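Local coordinates for acyl-CoA dehydrogenase domain protein Tcur3483 (Thermomonospora curvata, PDB 6WY9) that binds FAD and probably acts as an oxidoreductase on CH-CH groups, as members of the acyl-CoA dehydrogenase family do, at residues A156-R161 against G173-T178; S179-A184 against V227-Y232; W188-T193 against I203-V208. One frame throughout, in Å; residues are numbered along the deposited sequence.

Contact 1. Residues A156-R161 against G173-T178; sequences ASLTTR and GSKIFT. With FDA (dihydroflavine-adenine dinucleotide), chain C.
Thr160 and Lys175 meet where a loop end is laid against a strand, and their encounter illustrates how one buried ammonium group can organise several pieces of backbone. The hydroxyl of Thr160 points at the strand 173-176: its OG1 lies 3.5 Å from CE of Lys175 and 3.7 Å from CA of Gly173. A chi1 of -68° sets OG1 beside the backbone N of its own residue and turned to the strand, where it takes a weak hydrogen bond from Ser174 N (3.3 Å, a bent 130°). The stronger partner of that hydroxyl is the carboxylate of Glu148.

Lys175 starts out along the flank of the loop, but a bend at chi2 (-76°) swings its otherwise extended chain round, so that CE passes CB of Thr160 at 3.8 Å and NZ comes within 4.1 Å of CB of Leu158. The buried ammonium is well provided for: it forms a salt bridge with Glu148 and hydrogen bonds to the carbonyls of Ala190 and Tyr146. Glu148 OE2 therefore serves Thr160 and Lys175 together, and the pairing of its carboxylate with the ammonium would be expected to stabilise both charged groups.

Away from this packed centre the contact thins out. Thr159 and Arg161 are exposed, and the arginine leaves its backbone away from the strand, with a long, weak ion pair to Asp172. At the other end, past the strand, Phe177 turns to the cofactor, its CB 3.5 Å from C9A of the dihydroflavin. The whole belongs to the beta-rich middle domain of the acyl-CoA dehydrogenase fold, where strand 168-176 leads directly into the flavin pocket.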
loop_
_atom_site.group_PDB
_atom_site.type_symbol
_atom_site.label_atom_id
_atom_site.label_comp_id
_atom_site.label_asym_id
_atom_site.label_seq_id
_atom_site.Cartn_x
_atom_site.Cartn_y
_atom_site.Cartn_z
ATOM N N ALA A 156 -9.527 -29.091 -7.764
ATOM C CA ALA A 156 -10.396 -30.227 -7.485
ATOM C C ALA A 156 -11.460 -30.444 -8.564
ATOM O O ALA A 156 -12.154 -31.465 -8.524
ATOM C CB ALA A 156 -11.057 -30.078 -6.104
ATOM N N SER A 157 -11.573 -29.550 -9.550
ATOM C CA SER A 157 -12.430 -29.769 -10.709
ATOM C C SER A 157 -11.715 -30.423 -11.879
ATOM O O SER A 157 -12.269 -30.418 -12.976
ATOM C CB SER A 157 -13.008 -28.440 -11.206
ATOM O OG SER A 157 -14.086 -28.069 -10.383
ATOM N N LEU A 158 -10.492 -30.927 -11.702
ATOM C CA LEU A 158 -9.773 -31.498 -12.833
ATOM C C LEU A 158 -10.562 -32.662 -13.452
ATOM O O LEU A 158 -11.330 -33.356 -12.775
ATOM C CB LEU A 158 -8.371 -31.948 -12.373
ATOM C CG LEU A 158 -8.406 -33.015 -11.267
ATOM C CD1 LEU A 158 -8.630 -34.456 -11.824
ATOM C CD2 LEU A 158 -7.165 -32.901 -10.330
ATOM N N THR A 159 -10.388 -32.856 -14.763
ATOM C CA THR A 159 -11.138 -33.840 -15.525
ATOM C C THR A 159 -10.267 -34.851 -16.248
ATOM O O THR A 159 -10.820 -35.769 -16.860
ATOM C CB THR A 159 -12.027 -33.155 -16.580
ATOM O OG1 THR A 159 -11.198 -32.345 -17.429
ATOM C CG2 THR A 159 -13.083 -32.269 -15.906
ATOM N N THR A 160 -8.938 -34.693 -16.246
ATOM C CA THR A 160 -8.100 -35.758 -16.784
ATOM C C THR A 160 -8.523 -37.057 -16.109
ATOM O O THR A 160 -8.574 -37.139 -14.880
ATOM C CB THR A 160 -6.604 -35.476 -16.541
ATOM O OG1 THR A 160 -6.176 -34.350 -17.320
ATOM C CG2 THR A 160 -5.741 -36.712 -16.922
ATOM N N ARG A 161 -8.859 -38.058 -16.898
ATOM C CA ARG A 161 -9.500 -39.244 -16.361
ATOM C C ARG A 161 -8.573 -40.443 -16.474
ATOM O O ARG A 161 -7.781 -40.559 -17.415
ATOM C CB ARG A 161 -10.821 -39.552 -17.078
ATOM C CG ARG A 161 -10.635 -40.170 -18.436
ATOM C CD ARG A 161 -11.947 -40.717 -19.012
ATOM N NE ARG A 161 -11.734 -41.503 -20.233
ATOM C CZ ARG A 161 -12.108 -41.128 -21.456
ATOM N NH1 ARG A 161 -12.729 -39.972 -21.643
ATOM N NH2 ARG A 161 -11.869 -41.911 -22.498
ATOM N N GLY A 173 -6.410 -37.148 -21.065
ATOM C CA GLY A 173 -6.612 -35.754 -20.706
ATOM C C GLY A 173 -5.385 -34.963 -21.106
ATOM O O GLY A 173 -4.609 -35.390 -21.964
ATOM N N SER A 174 -5.212 -33.832 -20.442
ATOM C CA SER A 174 -4.060 -32.973 -20.684
ATOM C C SER A 174 -3.829 -32.116 -19.450
ATOM O O SER A 174 -4.729 -31.937 -18.627
ATOM C CB SER A 174 -4.294 -32.080 -21.894
ATOM O OG SER A 174 -5.178 -31.060 -21.485
ATOM N N LYS A 175 -2.610 -31.568 -19.340
ATOM C CA LYS A 175 -2.250 -30.640 -18.279
ATOM C C LYS A 175 -1.521 -29.449 -18.902
ATOM O O LYS A 175 -1.051 -29.508 -20.036
ATOM C CB LYS A 175 -1.361 -31.299 -17.203
ATOM C CG LYS A 175 -1.999 -32.531 -16.514
ATOM C CD LYS A 175 -3.070 -32.125 -15.481
ATOM C CE LYS A 175 -3.809 -33.373 -14.934
ATOM N NZ LYS A 175 -4.722 -33.037 -13.770
ATOM N N ILE A 176 -1.410 -28.370 -18.153
ATOM C CA ILE A 176 -0.830 -27.155 -18.705
ATOM C C ILE A 176 0.123 -26.571 -17.675
ATOM O O ILE A 176 -0.081 -26.694 -16.462
ATOM C CB ILE A 176 -1.940 -26.143 -19.140
ATOM C CG1 ILE A 176 -1.322 -24.878 -19.769
ATOM C CG2 ILE A 176 -2.801 -25.768 -17.944
ATOM C CD1 ILE A 176 -2.211 -24.164 -20.811
ATOM N N PHE A 177 1.197 -25.948 -18.159
ATOM C CA PHE A 177 2.250 -25.418 -17.288
ATOM C C PHE A 177 2.948 -26.531 -16.486
ATOM O O PHE A 177 3.360 -26.338 -15.331
ATOM C CB PHE A 177 1.742 -24.312 -16.332
ATOM C CG PHE A 177 0.910 -23.261 -16.998
ATOM C CD1 PHE A 177 1.452 -22.437 -17.972
ATOM C CD2 PHE A 177 -0.436 -23.108 -16.664
ATOM C CE1 PHE A 177 0.648 -21.480 -18.635
ATOM C CE2 PHE A 177 -1.244 -22.133 -17.303
ATOM C CZ PHE A 177 -0.689 -21.322 -18.292
ATOM N N THR A 178 3.144 -27.681 -17.114
ATOM C CA THR A 178 3.849 -28.803 -16.491
ATOM C C THR A 178 5.344 -28.533 -16.565
ATOM O O THR A 178 6.021 -29.025 -17.466
ATOM C CB THR A 178 3.523 -30.113 -17.210
ATOM O OG1 THR A 178 2.110 -30.208 -17.472
ATOM C CG2 THR A 178 3.964 -31.292 -16.368
HETATM P PA FDA C . -6.877 -19.094 -12.657
HETATM O O1A FDA C . -7.544 -18.698 -13.935
HETATM O O2A FDA C . -7.466 -20.240 -11.816
HETATM O O5B FDA C . -6.968 -17.775 -11.599
HETATM C C5B FDA C . -6.373 -16.677 -12.238
HETATM C C4B FDA C . -6.381 -15.520 -11.222
HETATM O O4B FDA C . -7.807 -15.408 -10.749
HETATM C C3B FDA C . -5.642 -15.851 -9.924
HETATM O O3B FDA C . -4.308 -15.503 -9.975
HETATM C C2B FDA C . -6.334 -14.924 -8.941
HETATM O O2B FDA C . -6.002 -13.495 -9.130
HETATM C C1B FDA C . -7.840 -15.034 -9.334
HETATM N N9A FDA C . -8.608 -15.997 -8.547
HETATM C C8A FDA C . -8.772 -17.380 -8.758
HETATM N N7A FDA C . -9.598 -17.932 -7.878
HETATM C C5A FDA C . -9.990 -16.895 -7.059
HETATM C C6A FDA C . -10.831 -16.875 -5.935
HETATM N N6A FDA C . -11.436 -17.990 -5.484
HETATM N N1A FDA C . -11.061 -15.718 -5.276
HETATM C C2A FDA C . -10.410 -14.633 -5.788
HETATM N N3A FDA C . -9.571 -14.497 -6.843
HETATM C C4A FDA C . -9.394 -15.671 -7.468
HETATM N N1 FDA C . 1.040 -26.346 -12.467
HETATM C C2 FDA C . 1.271 -27.737 -12.434
HETATM O O2 FDA C . 0.308 -28.534 -12.380
HETATM N N3 FDA C . 2.602 -28.138 -12.461
HETATM C C4 FDA C . 3.707 -27.258 -12.530
HETATM O O4 FDA C . 4.843 -27.712 -12.573
HETATM C C4X FDA C . 3.378 -25.858 -12.563
HETATM N N5 FDA C . 4.411 -24.922 -12.635
HETATM C C5X FDA C . 4.126 -23.685 -13.148
HETATM C C6 FDA C . 5.099 -22.887 -13.625
HETATM C C7 FDA C . 4.755 -21.625 -14.171
HETATM C C7M FDA C . 5.810 -20.817 -14.669
HETATM C C8 FDA C . 3.486 -21.180 -14.204
HETATM C C8M FDA C . 3.127 -19.860 -14.761
HETATM C C9 FDA C . 2.485 -21.983 -13.684
HETATM C C9A FDA C . 2.809 -23.235 -13.172
HETATM N N10 FDA C . 1.810 -24.065 -12.637
HETATM C C10 FDA C . 2.099 -25.431 -12.551
HETATM C "C1'" FDA C . 0.386 -23.644 -12.763
HETATM C "C2'" FDA C . -0.123 -22.919 -11.486
HETATM O "O2'" FDA C . -0.292 -23.795 -10.477
HETATM C "C3'" FDA C . -1.487 -22.239 -11.958
HETATM O "O3'" FDA C . -1.234 -21.173 -12.852
HETATM C "C4'" FDA C . -2.303 -21.784 -10.758
HETATM O "O4'" FDA C . -2.758 -22.923 -10.113
HETATM C "C5'" FDA C . -3.422 -20.831 -11.259
HETATM O "O5'" FDA C . -4.255 -21.565 -12.107
HETATM P P FDA C . -4.634 -20.653 -13.414
HETATM O O1P FDA C . -3.357 -20.292 -14.001
HETATM O O2P FDA C . -5.654 -21.444 -14.218
HETATM O O3P FDA C . -5.315 -19.229 -12.899
#

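Contact 2. Residues S179-A184 against V227-Y232; sequences SGANTA and VVTATY. With FDA (dihydroflavine-adenine dinucleotide), chain C.
Ala181 sets its methyl group against two threonines of strand 227-232, a compact example of a loop resting on the alternate residues of one strand. Its CB touches CG2 of Thr231 at 3.3 Å, tighter than usual for two carbons, and OG1 of Thr229 at the same separation. The two threonines share a rotamer but present different branches: Thr229 offers the hydroxyl, Thr231 the methyl. Their hydroxyls are engaged outside residues 179-184, Thr229 with the carbonyl of Thr178, and Thr231 with Tyr233 and the hydroxyl of Thr178.

Asn182 comes across Thr229 at a slant, OD1 to CG2 4.0 Å, and its amide is held at both ends. ND2 bonds to the carbonyl of Gly58, while OD1 accepts from a water, 2.8 Å away. This water also donates to the carbonyl O of Val227, at 2.7 Å, and accepts from the N of Gly180, so three bonds fix it as a bridge between loop and strand. Gly180, with a positive phi of 76°, starts the turn, its O accepting from Thr183 N.

Ser179 occupies the cofactor end. Its OG lies alongside CG1 of Val228 (3.4 Å), and its backbone N gives a hydrogen bond to O4 of the dihydroflavin at 3.2 Å, supplemented by a weak one from OG to the same oxygen.

The loop connects strand 168-176 to strand 186-192 and thus leads from one sheet of the middle domain to the other. Strand 227-239 runs in the first sheet between strands 168-176 and 215-221, the latter adding Trp217 beside Asn182 and Thr229.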
loop_
_atom_site.group_PDB
_atom_site.type_symbol
_atom_site.label_atom_id
_atom_site.label_comp_id
_atom_site.label_asym_id
_atom_site.label_seq_id
_atom_site.Cartn_x
_atom_site.Cartn_y
_atom_site.Cartn_z
ATOM N N SER A 179 5.882 -27.807 -15.575
ATOM C CA SER A 179 7.305 -27.468 -15.593
ATOM C C SER A 179 8.155 -28.718 -15.542
ATOM O O SER A 179 7.928 -29.602 -14.706
ATOM C CB SER A 179 7.722 -26.582 -14.409
ATOM O OG SER A 179 6.814 -25.544 -14.218
ATOM N N GLY A 180 9.196 -28.722 -16.371
ATOM C CA GLY A 180 10.141 -29.806 -16.470
ATOM C C GLY A 180 9.638 -31.034 -17.216
ATOM O O GLY A 180 10.373 -32.023 -17.292
ATOM N N ALA A 181 8.416 -31.031 -17.749
ATOM C CA ALA A 181 7.934 -32.270 -18.356
ATOM C C ALA A 181 8.834 -32.708 -19.506
ATOM O O ALA A 181 8.930 -33.903 -19.785
ATOM C CB ALA A 181 6.486 -32.139 -18.838
ATOM N N ASN A 182 9.490 -31.757 -20.182
ATOM C CA ASN A 182 10.394 -32.064 -21.294
ATOM C C ASN A 182 11.696 -32.718 -20.839
ATOM O O ASN A 182 12.385 -33.335 -21.664
ATOM C CB ASN A 182 10.715 -30.783 -22.082
ATOM C CG ASN A 182 11.264 -29.644 -21.184
ATOM O OD1 ASN A 182 10.775 -29.406 -20.082
ATOM N ND2 ASN A 182 12.283 -28.947 -21.670
ATOM N N THR A 183 12.057 -32.591 -19.556
ATOM C CA THR A 183 13.304 -33.153 -19.037
ATOM C C THR A 183 13.088 -34.202 -17.965
ATOM O O THR A 183 14.064 -34.803 -17.522
ATOM C CB THR A 183 14.220 -32.046 -18.452
ATOM O OG1 THR A 183 13.595 -31.416 -17.323
ATOM C CG2 THR A 183 14.519 -30.987 -19.493
ATOM N N ALA A 184 11.856 -34.427 -17.529
ATOM C CA ALA A 184 11.545 -35.385 -16.480
ATOM C C ALA A 184 11.425 -36.806 -17.044
ATOM O O ALA A 184 11.203 -37.014 -18.241
ATOM C CB ALA A 184 10.243 -35.003 -15.769
ATOM N N VAL A 227 10.938 -21.952 -19.996
ATOM C CA VAL A 227 10.083 -22.763 -20.849
ATOM C C VAL A 227 9.413 -23.799 -19.952
ATOM O O VAL A 227 10.099 -24.568 -19.275
ATOM C CB VAL A 227 10.874 -23.428 -21.984
ATOM C CG1 VAL A 227 9.959 -24.308 -22.818
ATOM C CG2 VAL A 227 11.542 -22.362 -22.872
ATOM N N VAL A 228 8.079 -23.788 -19.904
ATOM C CA VAL A 228 7.328 -24.887 -19.294
ATOM C C VAL A 228 6.606 -25.598 -20.441
ATOM O O VAL A 228 7.000 -25.432 -21.598
ATOM C CB VAL A 228 6.406 -24.377 -18.166
ATOM C CG1 VAL A 228 7.265 -23.736 -17.035
ATOM C CG2 VAL A 228 5.394 -23.357 -18.693
ATOM N N THR A 229 5.580 -26.413 -20.169
ATOM C CA THR A 229 4.970 -27.216 -21.227
ATOM C C THR A 229 3.471 -27.342 -21.014
ATOM O O THR A 229 2.932 -27.028 -19.948
ATOM C CB THR A 229 5.553 -28.645 -21.309
ATOM O OG1 THR A 229 5.101 -29.405 -20.175
ATOM C CG2 THR A 229 7.084 -28.617 -21.311
ATOM N N ALA A 230 2.799 -27.779 -22.065
ATOM C CA ALA A 230 1.537 -28.486 -21.939
ATOM C C ALA A 230 1.868 -29.964 -22.130
ATOM O O ALA A 230 2.775 -30.302 -22.884
ATOM C CB ALA A 230 0.509 -28.013 -22.980
ATOM N N THR A 231 1.179 -30.841 -21.412
ATOM C CA THR A 231 1.382 -32.262 -21.607
ATOM C C THR A 231 0.052 -32.883 -21.982
ATOM O O THR A 231 -1.010 -32.378 -21.598
ATOM C CB THR A 231 1.991 -32.938 -20.359
ATOM O OG1 THR A 231 1.245 -32.581 -19.179
ATOM C CG2 THR A 231 3.484 -32.512 -20.193
ATOM N N TYR A 232 0.123 -33.943 -22.784
ATOM C CA TYR A 232 -1.040 -34.616 -23.353
ATOM C C TYR A 232 -0.957 -36.108 -23.076
ATOM O O TYR A 232 0.122 -36.700 -23.175
ATOM C CB TYR A 232 -1.146 -34.368 -24.884
ATOM C CG TYR A 232 -1.156 -32.889 -25.184
ATOM C CD1 TYR A 232 -2.338 -32.160 -25.124
ATOM C CD2 TYR A 232 0.024 -32.206 -25.470
ATOM C CE1 TYR A 232 -2.351 -30.799 -25.358
ATOM C CE2 TYR A 232 0.017 -30.826 -25.715
ATOM C CZ TYR A 232 -1.173 -30.137 -25.655
ATOM O OH TYR A 232 -1.213 -28.776 -25.886
HETATM P PA FDA C . -6.877 -19.094 -12.657
HETATM O O1A FDA C . -7.544 -18.698 -13.935
HETATM O O2A FDA C . -7.466 -20.240 -11.816
HETATM O O5B FDA C . -6.968 -17.775 -11.599
HETATM C C5B FDA C . -6.373 -16.677 -12.238
HETATM C C4B FDA C . -6.381 -15.520 -11.222
HETATM O O4B FDA C . -7.807 -15.408 -10.749
HETATM C C3B FDA C . -5.642 -15.851 -9.924
HETATM O O3B FDA C . -4.308 -15.503 -9.975
HETATM C C2B FDA C . -6.334 -14.924 -8.941
HETATM O O2B FDA C . -6.002 -13.495 -9.130
HETATM C C1B FDA C . -7.840 -15.034 -9.334
HETATM N N9A FDA C . -8.608 -15.997 -8.547
HETATM C C8A FDA C . -8.772 -17.380 -8.758
HETATM N N7A FDA C . -9.598 -17.932 -7.878
HETATM C C5A FDA C . -9.990 -16.895 -7.059
HETATM C C6A FDA C . -10.831 -16.875 -5.935
HETATM N N6A FDA C . -11.436 -17.990 -5.484
HETATM N N1A FDA C . -11.061 -15.718 -5.276
HETATM C C2A FDA C . -10.410 -14.633 -5.788
HETATM N N3A FDA C . -9.571 -14.497 -6.843
HETATM C C4A FDA C . -9.394 -15.671 -7.468
HETATM N N1 FDA C . 1.040 -26.346 -12.467
HETATM C C2 FDA C . 1.271 -27.737 -12.434
HETATM O O2 FDA C . 0.308 -28.534 -12.380
HETATM N N3 FDA C . 2.602 -28.138 -12.461
HETATM C C4 FDA C . 3.707 -27.258 -12.530
HETATM O O4 FDA C . 4.843 -27.712 -12.573
HETATM C C4X FDA C . 3.378 -25.858 -12.563
HETATM N N5 FDA C . 4.411 -24.922 -12.635
HETATM C C5X FDA C . 4.126 -23.685 -13.148
HETATM C C6 FDA C . 5.099 -22.887 -13.625
HETATM C C7 FDA C . 4.755 -21.625 -14.171
HETATM C C7M FDA C . 5.810 -20.817 -14.669
HETATM C C8 FDA C . 3.486 -21.180 -14.204
HETATM C C8M FDA C . 3.127 -19.860 -14.761
HETATM C C9 FDA C . 2.485 -21.983 -13.684
HETATM C C9A FDA C . 2.809 -23.235 -13.172
HETATM N N10 FDA C . 1.810 -24.065 -12.637
HETATM C C10 FDA C . 2.099 -25.431 -12.551
HETATM C "C1'" FDA C . 0.386 -23.644 -12.763
HETATM C "C2'" FDA C . -0.123 -22.919 -11.486
HETATM O "O2'" FDA C . -0.292 -23.795 -10.477
HETATM C "C3'" FDA C . -1.487 -22.239 -11.958
HETATM O "O3'" FDA C . -1.234 -21.173 -12.852
HETATM C "C4'" FDA C . -2.303 -21.784 -10.758
HETATM O "O4'" FDA C . -2.758 -22.923 -10.113
HETATM C "C5'" FDA C . -3.422 -20.831 -11.259
HETATM O "O5'" FDA C . -4.255 -21.565 -12.107
HETATM P P FDA C . -4.634 -20.653 -13.414
HETATM O O1P FDA C . -3.357 -20.292 -14.001
HETATM O O2P FDA C . -5.654 -21.444 -14.218
HETATM O O3P FDA C . -5.315 -19.229 -12.899
HETATM O O HOH W 1 9.689 -27.194 -18.785
#

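Contact 3. Residues W188-T193 against I203-V208; sequences WLACRT and ISIIIV
The indole of Trp188 carries Ile205 on one face: CG2 sits 3.6 Å from the centroid of the six-membered ring and 10° off its normal, a CH-pi contact over the face. CD1 of the same isoleucine reaches the pyrrole side, 3.7 Å from NE1 of Trp188. The indole N-H itself is hydrogen-bonded to the hydroxyl of Tyr146, a flavin-binding residue whose ring meets the indole with the planes at about 60°. At the other end of the pair of strands, the guanidinium of Arg192 has CG1 of Ile203 over one face, 3.7 Å from NH2. Bends at chi2 and chi3 (39°) fold the arginine back over this neighbour; its NH1 bonds to the carbonyls of Leu158 and Ala156 and its NH2 to that of Lys199.

Trp188, Ala190 and Arg192 thus share one face of the sheet with Ile203, Ile205 and Ile207, and helix 250-260 packs on it through Trp251, Ile254 and Gln257. The reverse face bears Leu189, Cys191, Ser204 and Ile206. There CD2 of Leu189 meets CG2 of Val208 at 3.8 Å and SG of Cys191 lies 4.1 Å from CD1 of Ile206, with Ile171 of the other sheet against Leu189, Cys191 and Val208.

Between the strands, Leu189 with Ile206 and Cys191 with Ser204 form hydrogen-bonded antiparallel pairs, each closed by two backbone bonds. At the end of the ladder near Thr193, Ser204 OG donates to Thr193 OG1 at 2.7 Å; Asn248 binds both side chains.

Two neighbouring strands joined by one connection, running antiparallel, make this a beta hairpin, with a largely hydrophobic layer on each side, in the middle domain of the acyl-CoA dehydrogenase fold.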
loop_
_atom_site.group_PDB
_atom_site.type_symbol
_atom_site.label_atom_id
_atom_site.label_comp_id
_atom_site.label_asym_id
_atom_site.label_seq_id
_atom_site.Cartn_x
_atom_site.Cartn_y
_atom_site.Cartn_z
ATOM N N TRP A 188 4.040 -36.771 -11.956
ATOM C CA TRP A 188 3.205 -36.981 -10.777
ATOM C C TRP A 188 1.829 -36.441 -11.149
ATOM O O TRP A 188 1.596 -35.237 -11.098
ATOM C CB TRP A 188 3.828 -36.254 -9.603
ATOM C CG TRP A 188 3.094 -36.139 -8.344
ATOM C CD1 TRP A 188 2.238 -35.142 -7.987
ATOM C CD2 TRP A 188 3.250 -36.980 -7.188
ATOM N NE1 TRP A 188 1.832 -35.318 -6.676
ATOM C CE2 TRP A 188 2.429 -36.447 -6.170
ATOM C CE3 TRP A 188 3.990 -38.138 -6.925
ATOM C CZ2 TRP A 188 2.315 -37.039 -4.913
ATOM C CZ3 TRP A 188 3.885 -38.722 -5.675
ATOM C CH2 TRP A 188 3.051 -38.173 -4.686
ATOM N N LEU A 189 0.918 -37.332 -11.565
ATOM C CA LEU A 189 -0.266 -36.922 -12.319
ATOM C C LEU A 189 -1.539 -37.064 -11.487
ATOM O O LEU A 189 -1.881 -38.169 -11.042
ATOM C CB LEU A 189 -0.392 -37.718 -13.616
ATOM C CG LEU A 189 -1.493 -37.237 -14.562
ATOM C CD1 LEU A 189 -1.117 -35.884 -15.183
ATOM C CD2 LEU A 189 -1.738 -38.295 -15.632
ATOM N N ALA A 190 -2.259 -35.939 -11.326
ATOM C CA ALA A 190 -3.548 -35.910 -10.647
ATOM C C ALA A 190 -4.650 -36.213 -11.657
ATOM O O ALA A 190 -4.800 -35.479 -12.635
ATOM C CB ALA A 190 -3.773 -34.554 -9.985
ATOM N N CYS A 191 -5.403 -37.305 -11.428
ATOM C CA CYS A 191 -6.426 -37.797 -12.347
ATOM C C CYS A 191 -7.750 -38.005 -11.621
ATOM O O CYS A 191 -7.783 -38.348 -10.434
ATOM C CB CYS A 191 -6.057 -39.165 -12.989
ATOM S SG CYS A 191 -4.457 -39.330 -13.798
ATOM N N ARG A 192 -8.838 -37.858 -12.374
ATOM C CA ARG A 192 -10.188 -38.235 -11.931
ATOM C C ARG A 192 -10.388 -39.741 -12.090
ATOM O O ARG A 192 -10.463 -40.257 -13.211
ATOM C CB ARG A 192 -11.239 -37.471 -12.729
ATOM C CG ARG A 192 -12.709 -37.874 -12.433
ATOM C CD ARG A 192 -13.242 -37.159 -11.200
ATOM N NE ARG A 192 -12.754 -35.785 -11.169
ATOM C CZ ARG A 192 -12.666 -35.016 -10.083
ATOM N NH1 ARG A 192 -12.149 -33.799 -10.184
ATOM N NH2 ARG A 192 -13.063 -35.458 -8.891
ATOM N N THR A 193 -10.487 -40.456 -10.968
ATOM C CA THR A 193 -10.727 -41.898 -10.999
ATOM C C THR A 193 -12.173 -42.283 -10.671
ATOM O O THR A 193 -12.602 -43.410 -10.984
ATOM C CB THR A 193 -9.749 -42.607 -10.032
ATOM O OG1 THR A 193 -9.675 -41.899 -8.784
ATOM C CG2 THR A 193 -8.330 -42.642 -10.622
ATOM N N ILE A 203 -10.281 -38.223 -6.950
ATOM C CA ILE A 203 -8.976 -37.943 -7.544
ATOM C C ILE A 203 -7.965 -38.966 -7.053
ATOM O O ILE A 203 -7.985 -39.356 -5.881
ATOM C CB ILE A 203 -8.535 -36.518 -7.181
ATOM C CG1 ILE A 203 -9.492 -35.515 -7.813
ATOM C CG2 ILE A 203 -7.079 -36.234 -7.635
ATOM C CD1 ILE A 203 -9.357 -34.130 -7.216
ATOM N N SER A 204 -7.080 -39.392 -7.945
ATOM C CA SER A 204 -5.911 -40.163 -7.544
ATOM C C SER A 204 -4.650 -39.561 -8.156
ATOM O O SER A 204 -4.693 -38.882 -9.188
ATOM C CB SER A 204 -6.056 -41.634 -7.951
ATOM O OG SER A 204 -7.295 -42.158 -7.503
ATOM N N ILE A 205 -3.532 -39.779 -7.475
ATOM C CA ILE A 205 -2.204 -39.493 -8.005
ATOM C C ILE A 205 -1.682 -40.749 -8.698
ATOM O O ILE A 205 -1.680 -41.839 -8.107
ATOM C CB ILE A 205 -1.269 -39.039 -6.867
ATOM C CG1 ILE A 205 -1.719 -37.668 -6.340
ATOM C CG2 ILE A 205 0.213 -39.058 -7.291
ATOM C CD1 ILE A 205 -1.587 -36.514 -7.341
ATOM N N ILE A 206 -1.267 -40.617 -9.961
ATOM C CA ILE A 206 -0.689 -41.732 -10.713
ATOM C C ILE A 206 0.649 -41.316 -11.330
ATOM O O ILE A 206 0.765 -40.227 -11.912
ATOM C CB ILE A 206 -1.635 -42.241 -11.822
ATOM C CG1 ILE A 206 -3.048 -42.433 -11.274
ATOM C CG2 ILE A 206 -1.089 -43.547 -12.392
ATOM C CD1 ILE A 206 -4.063 -43.094 -12.278
ATOM N N ILE A 207 1.655 -42.191 -11.228
ATOM C CA ILE A 207 2.964 -41.905 -11.818
ATOM C C ILE A 207 2.973 -42.411 -13.254
ATOM O O ILE A 207 2.752 -43.602 -13.510
ATOM C CB ILE A 207 4.115 -42.517 -11.001
ATOM C CG1 ILE A 207 4.072 -42.024 -9.548
ATOM C CG2 ILE A 207 5.504 -42.192 -11.657
ATOM C CD1 ILE A 207 5.173 -42.636 -8.668
ATOM N N VAL A 208 3.234 -41.510 -14.189
ATOM C CA VAL A 208 3.220 -41.814 -15.612
ATOM C C VAL A 208 4.632 -41.638 -16.154
ATOM O O VAL A 208 5.197 -40.543 -16.057
ATOM C CB VAL A 208 2.240 -40.914 -16.377
ATOM C CG1 VAL A 208 2.269 -41.277 -17.866
ATOM C CG2 VAL A 208 0.838 -41.026 -15.779
#

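The three contacts show how the two sheets of the middle domain are tied together beside the flavin. Contacts 1 and 2, with centres about 13 Å apart, share one sheet: Lys175 N lies 2.9 Å from Thr231 O, a probable hydrogen bond between neighbouring strands. Contact 3 belongs to the other sheet, yet its centre is about 9 Å from that of contact 1. A probable hydrogen bond, Thr160 O to Arg192 N at 2.6 Å, and packing of Lys175 CE on Leu189 CD1 at 3.7 Å join them. Contacts 1 and 2 both touch the dihydroflavin, whereas contact 3 approaches the site through Tyr146; the side chain of Ala190 is about 8 Å from the cofactor.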